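Local coordinates for protein histidinol-phosphatase (Listeria monocytogenes str. 4b H7858, PDB 3DCP) that probably catalyses the hydrolysis of histidinol phosphate to histidinol and phosphate in histidine biosynthesis, at a site that holds iron and zinc ions, at residues Y35-H40 with L86-G91; G5-E10 with Y255-H260; I90-D95 with P113-G118; T9-H14 with K73-I78. All coordinates share one frame; numbering follows the deposited sequence.

How the contacts relate
Contacts 1 and 2 are buried. Contacts 3 and 4 are partly buried, with sides that reach solvent. Contacts 1 and 3 share strand 87-95: it pairs regularly with strand 34-40, but its neighbour in contact 3 is only beginning to align. Contact 2 joins the first strand, 3-7, to the last, 253-256, and is dominated by metal ligands. Contact 4 continues from the end of the same first strand, but there a loop meets helix 68-81 through apolar groups and one salt bridge. All four include a metal ligand: His40, His260 and His14 share the zinc ion, while Glu93 joins the iron site of contact 2.

Contact 1. Residues Y35-H40 with L86-G91. With ZN (zinc ion), chain D.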
loop_
_atom_site.group_PDB
_atom_site.type_symbol
_atom_site.label_atom_id
_atom_site.label_comp_id
_atom_site.label_asym_id
_atom_site.label_seq_id
_atom_site.Cartn_x
_atom_site.Cartn_y
_atom_site.Cartn_z
ATOM N N TYR A 35 6.827 8.909 -12.114
ATOM C CA TYR A 35 6.710 8.983 -10.665
ATOM C C TYR A 35 5.272 9.241 -10.220
ATOM O O TYR A 35 4.640 10.200 -10.669
ATOM C CB TYR A 35 7.631 10.118 -10.204
ATOM C CG TYR A 35 7.805 10.334 -8.721
ATOM C CD1 TYR A 35 8.918 9.837 -8.053
ATOM C CD2 TYR A 35 6.899 11.109 -8.000
ATOM C CE1 TYR A 35 9.139 10.119 -6.707
ATOM C CE2 TYR A 35 7.104 11.396 -6.660
ATOM C CZ TYR A 35 8.231 10.901 -6.017
ATOM O OH TYR A 35 8.468 11.233 -4.703
ATOM N N SER A 36 4.759 8.392 -9.333
ATOM C CA SER A 36 3.394 8.556 -8.843
ATOM C C SER A 36 3.304 8.962 -7.374
ATOM O O SER A 36 3.897 8.336 -6.488
ATOM C CB SER A 36 2.574 7.274 -9.048
ATOM O OG SER A 36 2.260 7.051 -10.410
ATOM N N ILE A 37 2.532 10.017 -7.143
ATOM C CA ILE A 37 2.270 10.540 -5.814
ATOM C C ILE A 37 0.897 9.994 -5.416
ATOM O O ILE A 37 -0.139 10.434 -5.924
ATOM C CB ILE A 37 2.229 12.076 -5.831
ATOM C CG1 ILE A 37 3.593 12.620 -6.262
ATOM C CG2 ILE A 37 1.822 12.603 -4.464
ATOM C CD1 ILE A 37 3.586 14.088 -6.628
ATOM N N VAL A 38 0.901 9.010 -4.527
ATOM C CA VAL A 38 -0.328 8.391 -4.083
ATOM C C VAL A 38 -0.434 8.517 -2.571
ATOM O O VAL A 38 -0.214 7.563 -1.823
ATOM C CB VAL A 38 -0.365 6.916 -4.509
ATOM C CG1 VAL A 38 -0.614 6.826 -6.011
ATOM C CG2 VAL A 38 0.969 6.246 -4.181
ATOM N N GLU A 39 -0.761 9.722 -2.126
ATOM C CA GLU A 39 -0.878 9.981 -0.709
ATOM C C GLU A 39 -2.076 9.248 -0.106
ATOM O O GLU A 39 -3.031 8.910 -0.807
ATOM C CB GLU A 39 -1.006 11.482 -0.470
ATOM C CG GLU A 39 -0.903 11.837 0.980
ATOM C CD GLU A 39 0.361 11.274 1.585
ATOM O OE1 GLU A 39 1.441 11.867 1.371
ATOM O OE2 GLU A 39 0.271 10.223 2.249
ATOM N N HIS A 40 -2.018 8.998 1.195
ATOM C CA HIS A 40 -3.108 8.328 1.886
ATOM C C HIS A 40 -4.412 9.112 1.830
ATOM O O HIS A 40 -4.466 10.282 2.209
ATOM C CB HIS A 40 -2.741 8.102 3.347
ATOM C CG HIS A 40 -1.677 7.075 3.543
ATOM N ND1 HIS A 40 -1.915 5.725 3.398
ATOM C CD2 HIS A 40 -0.367 7.196 3.858
ATOM C CE1 HIS A 40 -0.797 5.057 3.620
ATOM N NE2 HIS A 40 0.156 5.926 3.901
ATOM N N LEU A 86 10.362 14.621 -15.483
ATOM C CA LEU A 86 9.625 13.473 -14.957
ATOM C C LEU A 86 8.139 13.500 -15.266
ATOM O O LEU A 86 7.502 14.550 -15.185
ATOM C CB LEU A 86 9.760 13.429 -13.423
ATOM C CG LEU A 86 10.533 12.336 -12.686
ATOM C CD1 LEU A 86 10.319 12.544 -11.197
ATOM C CD2 LEU A 86 10.061 10.952 -13.074
ATOM N N LEU A 87 7.586 12.339 -15.603
ATOM C CA LEU A 87 6.152 12.233 -15.814
ATOM C C LEU A 87 5.582 11.909 -14.430
ATOM O O LEU A 87 5.813 10.833 -13.882
ATOM C CB LEU A 87 5.811 11.113 -16.797
ATOM C CG LEU A 87 4.310 10.845 -16.936
ATOM C CD1 LEU A 87 3.588 12.135 -17.302
ATOM C CD2 LEU A 87 4.061 9.776 -17.977
ATOM N N ILE A 88 4.871 12.865 -13.852
ATOM C CA ILE A 88 4.305 12.669 -12.528
ATOM C C ILE A 88 2.812 12.393 -12.561
ATOM O O ILE A 88 2.055 13.094 -13.224
ATOM C CB ILE A 88 4.573 13.897 -11.637
ATOM C CG1 ILE A 88 6.086 14.084 -11.477
ATOM C CG2 ILE A 88 3.886 13.734 -10.289
ATOM C CD1 ILE A 88 6.481 15.344 -10.747
ATOM N N HIS A 89 2.400 11.350 -11.850
ATOM C CA HIS A 89 0.991 10.997 -11.754
ATOM C C HIS A 89 0.534 11.395 -10.359
ATOM O O HIS A 89 1.318 11.353 -9.410
ATOM C CB HIS A 89 0.792 9.491 -11.949
ATOM C CG HIS A 89 1.250 8.985 -13.279
ATOM N ND1 HIS A 89 0.683 9.393 -14.466
ATOM C CD2 HIS A 89 2.228 8.108 -13.611
ATOM C CE1 HIS A 89 1.291 8.790 -15.473
ATOM N NE2 HIS A 89 2.233 8.005 -14.982
ATOM N N ILE A 90 -0.727 11.781 -10.231
ATOM C CA ILE A 90 -1.266 12.185 -8.942
ATOM C C ILE A 90 -2.473 11.325 -8.577
ATOM O O ILE A 90 -3.400 11.182 -9.367
ATOM C CB ILE A 90 -1.684 13.666 -8.969
ATOM C CG1 ILE A 90 -0.474 14.531 -9.342
ATOM C CG2 ILE A 90 -2.279 14.071 -7.623
ATOM C CD1 ILE A 90 -0.754 16.022 -9.366
ATOM N N GLY A 91 -2.454 10.748 -7.379
ATOM C CA GLY A 91 -3.563 9.914 -6.945
ATOM C C GLY A 91 -3.535 9.644 -5.456
ATOM O O GLY A 91 -2.984 10.431 -4.682
HETATM ZN ZN ZN D . 2.277 5.986 4.893
#
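Ser36 and His89 are polar neighbours that touch without bonding to each other. Ser36 OG lies 3.2 Å from His89 CB, at the edge of the imidazole and near its plane. The polar ends go elsewhere: Ser36 OG is hydrogen-bonded to Asp117, and His89 ND1 to Asp116. His89 NE2 also bonds to Glu34. With chi1 -72°, Ser36 OG sits beside its own backbone N, anti to the carbonyl carbon. The ring of His89 leaves its strand in the same way.

The two backbones are neighbouring parallel strands of the TIM-like barrel of the PHP domain. Tyr35 O takes the His89 N-H at 2.8 Å. Ile37 N gives a straight bond of 180° to His89 O at 2.9 Å. Gly91 N closes on Ile37 O. The link from Glu39 N to Gly91 O is weak at 3.5 Å; the hydroxyl of Tyr71 also bonds to Glu39 N and Gly91 O.

The other face of the pair is apolar. Ile37 CD1 meets Ile88 CG2 at 3.7 Å. Tyr35 CB faces both methyls of Leu86, the nearer being CD1 at 3.8 Å, while the phenol ring leads on to helix 20-29. Val38 lies on the Ser36 face and packs its CG1 against Gly91. Beyond it, His40 NE2 binds the zinc ion at 2.3 Å, together with His14 and His260.

The polar face is therefore served by carboxylates from nearby segments. With an acid at each ring nitrogen, His89 is probably protonated.

Contact 2. Residues G5-E10 with Y255-H260. With FE (Fe (III) ion), chain F; ZN (zinc ion), chain D.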
loop_
_atom_site.group_PDB
_atom_site.type_symbol
_atom_site.label_atom_id
_atom_site.label_comp_id
_atom_site.label_asym_id
_atom_site.label_seq_id
_atom_site.Cartn_x
_atom_site.Cartn_y
_atom_site.Cartn_z
ATOM N N GLY A 5 5.767 3.698 -8.636
ATOM C CA GLY A 5 4.334 3.913 -8.536
ATOM C C GLY A 5 3.792 4.017 -7.126
ATOM O O GLY A 5 2.600 3.801 -6.899
ATOM N N HIS A 6 4.639 4.361 -6.165
ATOM C CA HIS A 6 4.157 4.437 -4.795
ATOM C C HIS A 6 5.022 5.343 -3.928
ATOM O O HIS A 6 6.032 4.910 -3.376
ATOM C CB HIS A 6 4.097 3.012 -4.223
ATOM C CG HIS A 6 3.259 2.874 -2.994
ATOM N ND1 HIS A 6 2.717 1.669 -2.600
ATOM C CD2 HIS A 6 2.887 3.778 -2.056
ATOM C CE1 HIS A 6 2.048 1.836 -1.472
ATOM N NE2 HIS A 6 2.136 3.107 -1.124
ATOM N N THR A 7 4.633 6.614 -3.823
ATOM C CA THR A 7 5.375 7.561 -2.992
ATOM C C THR A 7 4.435 8.451 -2.182
ATOM O O THR A 7 3.266 8.622 -2.527
ATOM C CB THR A 7 6.283 8.468 -3.829
ATOM O OG1 THR A 7 5.476 9.394 -4.566
ATOM C CG2 THR A 7 7.131 7.629 -4.796
ATOM N N HIS A 8 4.960 9.027 -1.110
ATOM C CA HIS A 8 4.165 9.878 -0.239
ATOM C C HIS A 8 4.736 11.288 -0.115
ATOM O O HIS A 8 5.789 11.587 -0.677
ATOM C CB HIS A 8 4.009 9.197 1.118
ATOM C CG HIS A 8 3.148 7.975 1.058
ATOM N ND1 HIS A 8 1.771 8.032 1.107
ATOM C CD2 HIS A 8 3.464 6.670 0.876
ATOM C CE1 HIS A 8 1.275 6.815 0.964
ATOM N NE2 HIS A 8 2.282 5.971 0.822
ATOM N N THR A 9 4.034 12.151 0.617
ATOM C CA THR A 9 4.428 13.552 0.728
ATOM C C THR A 9 4.354 14.121 2.136
ATOM O O THR A 9 4.114 13.403 3.108
ATOM C CB THR A 9 3.521 14.436 -0.152
ATOM O OG1 THR A 9 2.211 14.500 0.433
ATOM C CG2 THR A 9 3.407 13.856 -1.556
ATOM N N GLU A 10 4.536 15.437 2.227
ATOM C CA GLU A 10 4.471 16.143 3.498
ATOM C C GLU A 10 3.036 16.146 4.032
ATOM O O GLU A 10 2.792 16.521 5.180
ATOM C CB GLU A 10 4.973 17.587 3.341
ATOM C CG GLU A 10 4.118 18.481 2.431
ATOM C CD GLU A 10 4.497 18.397 0.952
ATOM O OE1 GLU A 10 5.223 17.458 0.557
ATOM O OE2 GLU A 10 4.056 19.277 0.180
ATOM N N TYR A 255 7.159 -1.101 -9.705
ATOM C CA TYR A 255 8.027 -0.823 -8.570
ATOM C C TYR A 255 7.414 0.240 -7.672
ATOM O O TYR A 255 6.927 1.265 -8.150
ATOM C CB TYR A 255 9.387 -0.333 -9.060
ATOM C CG TYR A 255 10.233 0.320 -7.986
ATOM C CD1 TYR A 255 10.902 -0.452 -7.031
ATOM C CD2 TYR A 255 10.377 1.711 -7.938
ATOM C CE1 TYR A 255 11.701 0.141 -6.057
ATOM C CE2 TYR A 255 11.173 2.319 -6.966
ATOM C CZ TYR A 255 11.833 1.525 -6.031
ATOM O OH TYR A 255 12.627 2.115 -5.075
ATOM N N GLY A 256 7.455 -0.011 -6.367
ATOM C CA GLY A 256 6.922 0.932 -5.401
ATOM C C GLY A 256 7.879 1.050 -4.231
ATOM O O GLY A 256 8.103 0.075 -3.505
ATOM N N SER A 257 8.459 2.236 -4.062
ATOM C CA SER A 257 9.410 2.484 -2.982
ATOM C C SER A 257 8.680 2.813 -1.686
ATOM O O SER A 257 9.252 2.735 -0.599
ATOM C CB SER A 257 10.305 3.669 -3.334
ATOM O OG SER A 257 9.567 4.884 -3.288
ATOM N N ASP A 258 7.418 3.208 -1.809
ATOM C CA ASP A 258 6.625 3.590 -0.647
ATOM C C ASP A 258 7.388 4.656 0.154
ATOM O O ASP A 258 7.364 4.658 1.386
ATOM C CB ASP A 258 6.362 2.374 0.241
ATOM C CG ASP A 258 4.982 2.412 0.882
ATOM O OD1 ASP A 258 4.465 3.521 1.113
ATOM O OD2 ASP A 258 4.422 1.335 1.163
ATOM N N SER A 259 8.062 5.558 -0.556
ATOM C CA SER A 259 8.855 6.607 0.080
ATOM C C SER A 259 8.036 7.612 0.884
ATOM O O SER A 259 7.005 8.110 0.417
ATOM C CB SER A 259 9.682 7.367 -0.972
ATOM O OG SER A 259 10.651 6.529 -1.593
ATOM N N HIS A 260 8.501 7.902 2.097
ATOM C CA HIS A 260 7.856 8.876 2.971
ATOM C C HIS A 260 8.851 9.985 3.270
ATOM O O HIS A 260 8.637 10.813 4.158
ATOM C CB HIS A 260 7.395 8.226 4.277
ATOM C CG HIS A 260 6.269 7.262 4.093
ATOM N ND1 HIS A 260 6.416 6.071 3.415
ATOM C CD2 HIS A 260 4.969 7.326 4.461
ATOM C CE1 HIS A 260 5.255 5.443 3.372
ATOM N NE2 HIS A 260 4.359 6.183 3.998
HETATM FE FE FE F . 2.123 3.729 1.021
HETATM ZN ZN ZN D . 2.277 5.986 4.893
HETATM O O HOH W 1 5.684 11.136 3.648
#
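His6, His8 and Asp258 point the same way and meet at one iron ion. His6 and His8 form the His-Xaa-His motif at the end of the first barrel strand, as in other PHP-family enzymes. Asp258 follows the last strand. Their ligand atoms His6 NE2, His8 NE2 and Asp258 OD1 lie 2.2, 2.3 and 2.4 Å from the iron, and Glu93 adds a fourth.

The carboxylate meets the two imidazoles differently. Asp258 CG stands 3.5 Å above the plane of the His6 ring, offset toward the rim, with ring and carboxylate 35° apart. Asp258 OD1 instead lies at the edge of the His8 ring and in its plane, and the two groups are nearly coplanar. A chi1 of -163° sets the His6 ring opposite the backbone N, where Asp258 lies over its face. The second oxygen, Asp258 OD2, is held by Asn224.

His8 and His260 run side by side as an offset stack, with ring centroids 4.3 Å apart and planes at 23°. His8 CB also makes a CH-pi contact over the face of His260. His260 NE2 binds the zinc ion, and that ion stands over a face of His8. The stack thus links the iron and zinc sites.

Backbone bonds join the segments as well. Gly5 N bonds to Tyr255 O at 2.7 Å, and His8 N to Ser259 O at 2.7 Å. Between the backbones of Thr9 and His260, one water donates to Thr9 O at 2.8 Å and also to His260 O.

Contact 3. Residues I90-D95 with P113-G118; sequences IGFEVD and PQTDDG. With FE (Fe (III) ion), chain E; FE (Fe (III) ion), chain F.
Ile90 O is gripped closely by the turn at Thr115 and Asp116. Asp116 N bonds to it at 2.6 Å, with an N-H...O angle of 157°. Thr115 CA comes up to the same oxygen at 3.2 Å in a CA-H...O contact. Gly91 is the next close point: its CA lies 3.3 Å from Asp117 O in a CA-H...O contact. Thr115 CG2 touches the Phe92 ring at CE2, 3.8 Å away, and the two side chains cross at about a right angle. The chi1 of 70° turns this methyl away from the carbonyl carbon, beside the backbone N, while Thr115 OG1 is kept for Gly112 O.

The segments belong to a beta-alpha-beta crossover: strand 87-95, helix 101-111, strand 117-127. The contact lies where the returning chain comes alongside the first strand, before regular pairing is established.

The contact is looser beyond these points. Phe92 N and Asp117 O are too far apart to bond directly, and a water fills in. It accepts from Phe92 N at 3.0 Å and donates to Asp117 O at 2.8 Å. Gln114 and Asp116 lie at the solvent side and cover little of the strand, though Asp116 OD2 is hydrogen-bonded to His89 ND1. The carboxylate of Asp117 leads away to Ser36 OG and to a salt bridge with Arg178.

Further along the strand, Glu93 leaves the contact altogether. Its chain is extended (chi2 164°) and its carboxylate bridges two irons, with Glu93 OE2 2.3 Å from one and OE1 bound to the other.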
loop_
_atom_site.group_PDB
_atom_site.type_symbol
_atom_site.label_atom_id
_atom_site.label_comp_id
_atom_site.label_asym_id
_atom_site.label_seq_id
_atom_site.Cartn_x
_atom_site.Cartn_y
_atom_site.Cartn_z
ATOM N N ILE A 90 -0.727 11.781 -10.231
ATOM C CA ILE A 90 -1.266 12.185 -8.942
ATOM C C ILE A 90 -2.473 11.325 -8.577
ATOM O O ILE A 90 -3.400 11.182 -9.367
ATOM C CB ILE A 90 -1.684 13.666 -8.969
ATOM C CG1 ILE A 90 -0.474 14.531 -9.342
ATOM C CG2 ILE A 90 -2.279 14.071 -7.623
ATOM C CD1 ILE A 90 -0.754 16.022 -9.366
ATOM N N GLY A 91 -2.454 10.748 -7.379
ATOM C CA GLY A 91 -3.563 9.914 -6.945
ATOM C C GLY A 91 -3.535 9.644 -5.456
ATOM O O GLY A 91 -2.984 10.431 -4.682
ATOM N N PHE A 92 -4.124 8.526 -5.049
ATOM C CA PHE A 92 -4.169 8.175 -3.640
ATOM C C PHE A 92 -3.864 6.717 -3.384
ATOM O O PHE A 92 -4.100 5.856 -4.234
ATOM C CB PHE A 92 -5.575 8.396 -3.058
ATOM C CG PHE A 92 -6.051 9.815 -3.107
ATOM C CD1 PHE A 92 -5.554 10.758 -2.215
ATOM C CD2 PHE A 92 -7.015 10.204 -4.039
ATOM C CE1 PHE A 92 -6.005 12.075 -2.241
ATOM C CE2 PHE A 92 -7.479 11.520 -4.078
ATOM C CZ PHE A 92 -6.973 12.458 -3.175
ATOM N N GLU A 93 -3.334 6.449 -2.196
ATOM C CA GLU A 93 -3.188 5.073 -1.768
ATOM C C GLU A 93 -4.517 4.952 -1.026
ATOM O O GLU A 93 -4.680 5.494 0.065
ATOM C CB GLU A 93 -2.046 4.875 -0.785
ATOM C CG GLU A 93 -2.135 3.510 -0.123
ATOM C CD GLU A 93 -0.855 3.090 0.565
ATOM O OE1 GLU A 93 -0.118 3.973 1.028
ATOM O OE2 GLU A 93 -0.604 1.881 0.660
ATOM N N VAL A 94 -5.482 4.301 -1.654
ATOM C CA VAL A 94 -6.800 4.172 -1.060
ATOM C C VAL A 94 -6.928 2.984 -0.131
ATOM O O VAL A 94 -6.634 1.855 -0.506
ATOM C CB VAL A 94 -7.879 4.076 -2.153
ATOM C CG1 VAL A 94 -9.261 3.973 -1.510
ATOM C CG2 VAL A 94 -7.794 5.288 -3.077
ATOM N N ASP A 95 -7.372 3.255 1.093
ATOM C CA ASP A 95 -7.574 2.213 2.091
ATOM C C ASP A 95 -8.826 1.410 1.776
ATOM O O ASP A 95 -9.906 1.987 1.591
ATOM C CB ASP A 95 -7.768 2.827 3.479
ATOM C CG ASP A 95 -6.488 2.907 4.272
ATOM O OD1 ASP A 95 -6.078 1.873 4.847
ATOM O OD2 ASP A 95 -5.901 4.009 4.329
ATOM N N PRO A 113 -11.920 11.792 -10.563
ATOM C CA PRO A 113 -11.647 12.590 -11.763
ATOM C C PRO A 113 -10.393 13.461 -11.696
ATOM O O PRO A 113 -9.842 13.844 -12.727
ATOM C CB PRO A 113 -12.924 13.420 -11.921
ATOM C CG PRO A 113 -13.978 12.532 -11.329
ATOM C CD PRO A 113 -13.287 12.045 -10.074
ATOM N N GLN A 114 -9.937 13.780 -10.491
ATOM C CA GLN A 114 -8.746 14.613 -10.350
ATOM C C GLN A 114 -7.473 13.788 -10.220
ATOM O O GLN A 114 -6.390 14.341 -10.046
ATOM C CB GLN A 114 -8.861 15.505 -9.119
ATOM C CG GLN A 114 -9.987 16.504 -9.164
ATOM C CD GLN A 114 -10.035 17.331 -7.898
ATOM O OE1 GLN A 114 -9.129 18.120 -7.625
ATOM N NE2 GLN A 114 -11.079 17.138 -7.105
ATOM N N THR A 115 -7.606 12.469 -10.303
ATOM C CA THR A 115 -6.461 11.580 -10.149
ATOM C C THR A 115 -6.030 10.951 -11.462
ATOM O O THR A 115 -6.808 10.872 -12.413
ATOM C CB THR A 115 -6.770 10.467 -9.142
ATOM O OG1 THR A 115 -7.731 9.565 -9.700
ATOM C CG2 THR A 115 -7.322 11.066 -7.865
ATOM N N ASP A 116 -4.795 10.460 -11.487
ATOM C CA ASP A 116 -4.211 9.884 -12.689
ATOM C C ASP A 116 -3.599 8.485 -12.475
ATOM O O ASP A 116 -3.162 7.838 -13.427
ATOM C CB ASP A 116 -3.157 10.864 -13.215
ATOM C CG ASP A 116 -2.619 10.474 -14.559
ATOM O OD1 ASP A 116 -3.387 9.888 -15.348
ATOM O OD2 ASP A 116 -1.434 10.766 -14.833
ATOM N N ASP A 117 -3.556 8.030 -11.225
ATOM C CA ASP A 117 -3.024 6.704 -10.884
ATOM C C ASP A 117 -3.532 6.409 -9.480
ATOM O O ASP A 117 -4.160 7.265 -8.861
ATOM C CB ASP A 117 -1.488 6.720 -10.930
ATOM C CG ASP A 117 -0.863 5.333 -10.795
ATOM O OD1 ASP A 117 -1.551 4.311 -10.997
ATOM O OD2 ASP A 117 0.345 5.272 -10.503
ATOM N N GLY A 118 -3.294 5.201 -8.985
ATOM C CA GLY A 118 -3.773 4.868 -7.658
ATOM C C GLY A 118 -3.383 3.487 -7.184
ATOM O O GLY A 118 -3.002 2.623 -7.970
HETATM FE FE FE E . 0.353 1.081 2.580
HETATM FE FE FE F . 2.123 3.729 1.021
HETATM O O HOH W 2 -6.196 7.562 -6.938
HETATM O O HOH W 3 1.519 -0.181 4.305
#

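Contact 4. Residues T9-H14 with K73-I78. With ZN (zinc ion), chain D.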
loop_
_atom_site.group_PDB
_atom_site.type_symbol
_atom_site.label_atom_id
_atom_site.label_comp_id
_atom_site.label_asym_id
_atom_site.label_seq_id
_atom_site.Cartn_x
_atom_site.Cartn_y
_atom_site.Cartn_z
ATOM N N THR A 9 4.034 12.151 0.617
ATOM C CA THR A 9 4.428 13.552 0.728
ATOM C C THR A 9 4.354 14.121 2.136
ATOM O O THR A 9 4.114 13.403 3.108
ATOM C CB THR A 9 3.521 14.436 -0.152
ATOM O OG1 THR A 9 2.211 14.500 0.433
ATOM C CG2 THR A 9 3.407 13.856 -1.556
ATOM N N GLU A 10 4.536 15.437 2.227
ATOM C CA GLU A 10 4.471 16.143 3.498
ATOM C C GLU A 10 3.036 16.146 4.032
ATOM O O GLU A 10 2.792 16.521 5.180
ATOM C CB GLU A 10 4.973 17.587 3.341
ATOM C CG GLU A 10 4.118 18.481 2.431
ATOM C CD GLU A 10 4.497 18.397 0.952
ATOM O OE1 GLU A 10 5.223 17.458 0.557
ATOM O OE2 GLU A 10 4.056 19.277 0.180
ATOM N N PHE A 11 2.092 15.734 3.190
ATOM C CA PHE A 11 0.686 15.677 3.577
ATOM C C PHE A 11 0.378 14.393 4.348
ATOM O O PHE A 11 -0.769 14.140 4.711
ATOM C CB PHE A 11 -0.207 15.776 2.336
ATOM C CG PHE A 11 -0.406 17.182 1.846
ATOM C CD1 PHE A 11 -1.433 17.971 2.357
ATOM C CD2 PHE A 11 0.436 17.723 0.881
ATOM C CE1 PHE A 11 -1.618 19.274 1.915
ATOM C CE2 PHE A 11 0.261 19.029 0.428
ATOM C CZ PHE A 11 -0.768 19.805 0.946
ATOM N N CYS A 12 1.409 13.587 4.589
ATOM C CA CYS A 12 1.260 12.343 5.336
ATOM C C CYS A 12 1.636 12.605 6.790
ATOM O O CYS A 12 2.784 12.908 7.099
ATOM C CB CYS A 12 2.161 11.254 4.754
ATOM S SG CYS A 12 2.089 9.705 5.679
ATOM N N PRO A 13 0.669 12.473 7.708
ATOM C CA PRO A 13 0.907 12.710 9.135
ATOM C C PRO A 13 2.041 11.899 9.758
ATOM O O PRO A 13 2.716 12.379 10.662
ATOM C CB PRO A 13 -0.448 12.395 9.767
ATOM C CG PRO A 13 -1.422 12.684 8.655
ATOM C CD PRO A 13 -0.725 12.070 7.472
ATOM N N HIS A 14 2.251 10.675 9.286
ATOM C CA HIS A 14 3.312 9.843 9.843
ATOM C C HIS A 14 4.564 9.797 8.977
ATOM O O HIS A 14 5.454 8.975 9.208
ATOM C CB HIS A 14 2.819 8.419 10.077
ATOM C CG HIS A 14 2.173 7.800 8.880
ATOM N ND1 HIS A 14 0.848 8.009 8.561
ATOM C CD2 HIS A 14 2.676 7.004 7.906
ATOM C CE1 HIS A 14 0.563 7.369 7.441
ATOM N NE2 HIS A 14 1.655 6.753 7.023
ATOM N N LYS A 73 -3.563 20.965 -5.205
ATOM C CA LYS A 73 -2.911 22.178 -5.673
ATOM C C LYS A 73 -1.391 22.009 -5.688
ATOM O O LYS A 73 -0.743 22.251 -6.709
ATOM C CB LYS A 73 -3.289 23.361 -4.783
ATOM C CG LYS A 73 -2.647 24.672 -5.203
ATOM C CD LYS A 73 -2.952 25.787 -4.214
ATOM C CE LYS A 73 -2.218 27.068 -4.605
ATOM N NZ LYS A 73 -2.297 28.119 -3.557
ATOM N N LYS A 74 -0.830 21.586 -4.556
ATOM C CA LYS A 74 0.615 21.401 -4.433
ATOM C C LYS A 74 1.156 20.386 -5.437
ATOM O O LYS A 74 2.113 20.669 -6.155
ATOM C CB LYS A 74 0.968 20.957 -3.011
ATOM C CG LYS A 74 2.455 20.662 -2.773
ATOM C CD LYS A 74 3.298 21.930 -2.853
ATOM C CE LYS A 74 4.591 21.810 -2.053
ATOM N NZ LYS A 74 5.528 20.808 -2.600
HETATM N N MSE A 75 0.546 19.202 -5.484
HETATM C CA MSE A 75 0.985 18.156 -6.405
HETATM C C MSE A 75 0.847 18.559 -7.872
HETATM O O MSE A 75 1.715 18.237 -8.682
HETATM C CB MSE A 75 0.222 16.855 -6.149
HETATM C CG MSE A 75 0.385 16.315 -4.733
HETATM SE SE MSE A 75 2.178 16.596 -4.012
HETATM C CE MSE A 75 1.681 17.117 -2.211
ATOM N N ASN A 76 -0.236 19.244 -8.232
ATOM C CA ASN A 76 -0.392 19.675 -9.619
ATOM C C ASN A 76 0.689 20.697 -9.957
ATOM O O ASN A 76 1.130 20.793 -11.098
ATOM C CB ASN A 76 -1.784 20.268 -9.861
ATOM C CG ASN A 76 -2.804 19.210 -10.252
ATOM O OD1 ASN A 76 -2.661 18.548 -11.281
ATOM N ND2 ASN A 76 -3.834 19.044 -9.429
ATOM N N HIS A 77 1.131 21.446 -8.955
ATOM C CA HIS A 77 2.195 22.424 -9.161
ATOM C C HIS A 77 3.525 21.712 -9.442
ATOM O O HIS A 77 4.259 22.069 -10.364
ATOM C CB HIS A 77 2.331 23.306 -7.920
ATOM C CG HIS A 77 3.531 24.199 -7.938
ATOM N ND1 HIS A 77 4.612 24.009 -7.104
ATOM C CD2 HIS A 77 3.822 25.281 -8.695
ATOM C CE1 HIS A 77 5.519 24.938 -7.347
ATOM N NE2 HIS A 77 5.065 25.721 -8.309
ATOM N N ILE A 78 3.822 20.693 -8.644
ATOM C CA ILE A 78 5.055 19.931 -8.807
ATOM C C ILE A 78 5.039 19.153 -10.126
ATOM O O ILE A 78 6.062 19.028 -10.795
ATOM C CB ILE A 78 5.249 18.960 -7.616
ATOM C CG1 ILE A 78 5.224 19.745 -6.305
ATOM C CG2 ILE A 78 6.584 18.238 -7.724
ATOM C CD1 ILE A 78 6.360 20.738 -6.177
HETATM ZN ZN ZN D . 2.277 5.986 4.893
#
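Thr9, Glu10 and Phe11 meet Lys74 and Met75 in a loop-to-helix contact. The loop follows strand 3-7, and the helix is 68-81. The centre of the contact lies about 17 Å from the centre of the chain.

Met75, present as selenomethionine, carries the apolar part. Its bent chain sends the CE methyl to Phe11, 3.4 Å from CD2, as the two side chains slide past each other. Thr9 meets the same methyl tip to tip, with Thr9 CG2 3.7 Å from Met75 CE. Lys74 CB adds a contact with Phe11 CE2 at 4.0 Å.

The polar part lies beside it. Glu10 OE2 and Lys74 NZ form a salt bridge, rather long at 3.5 Å, and the carboxylate also touches Lys74 CE. Glu10 bends at chi2 (-87°) to bring its acid over to the helix. Each charged end has a second partner: Glu10 OE1 takes the backbone N-H of Val20, and Lys74 NZ pairs with Asp19.

The loop holds its own shape. Thr9 to Cys12 is a type I turn, and Phe11 N bonds to Thr9 OG1 at 3.0 Å, an ST turn. Further on, His14 NE2 binds the zinc ion.

Around the contact, Val20 of helix 20-29 touches both Thr9 and Lys74. Ile37 of strand 34-40 and Ile90 of strand 87-95 meet Met75, joining the helix to the sheet.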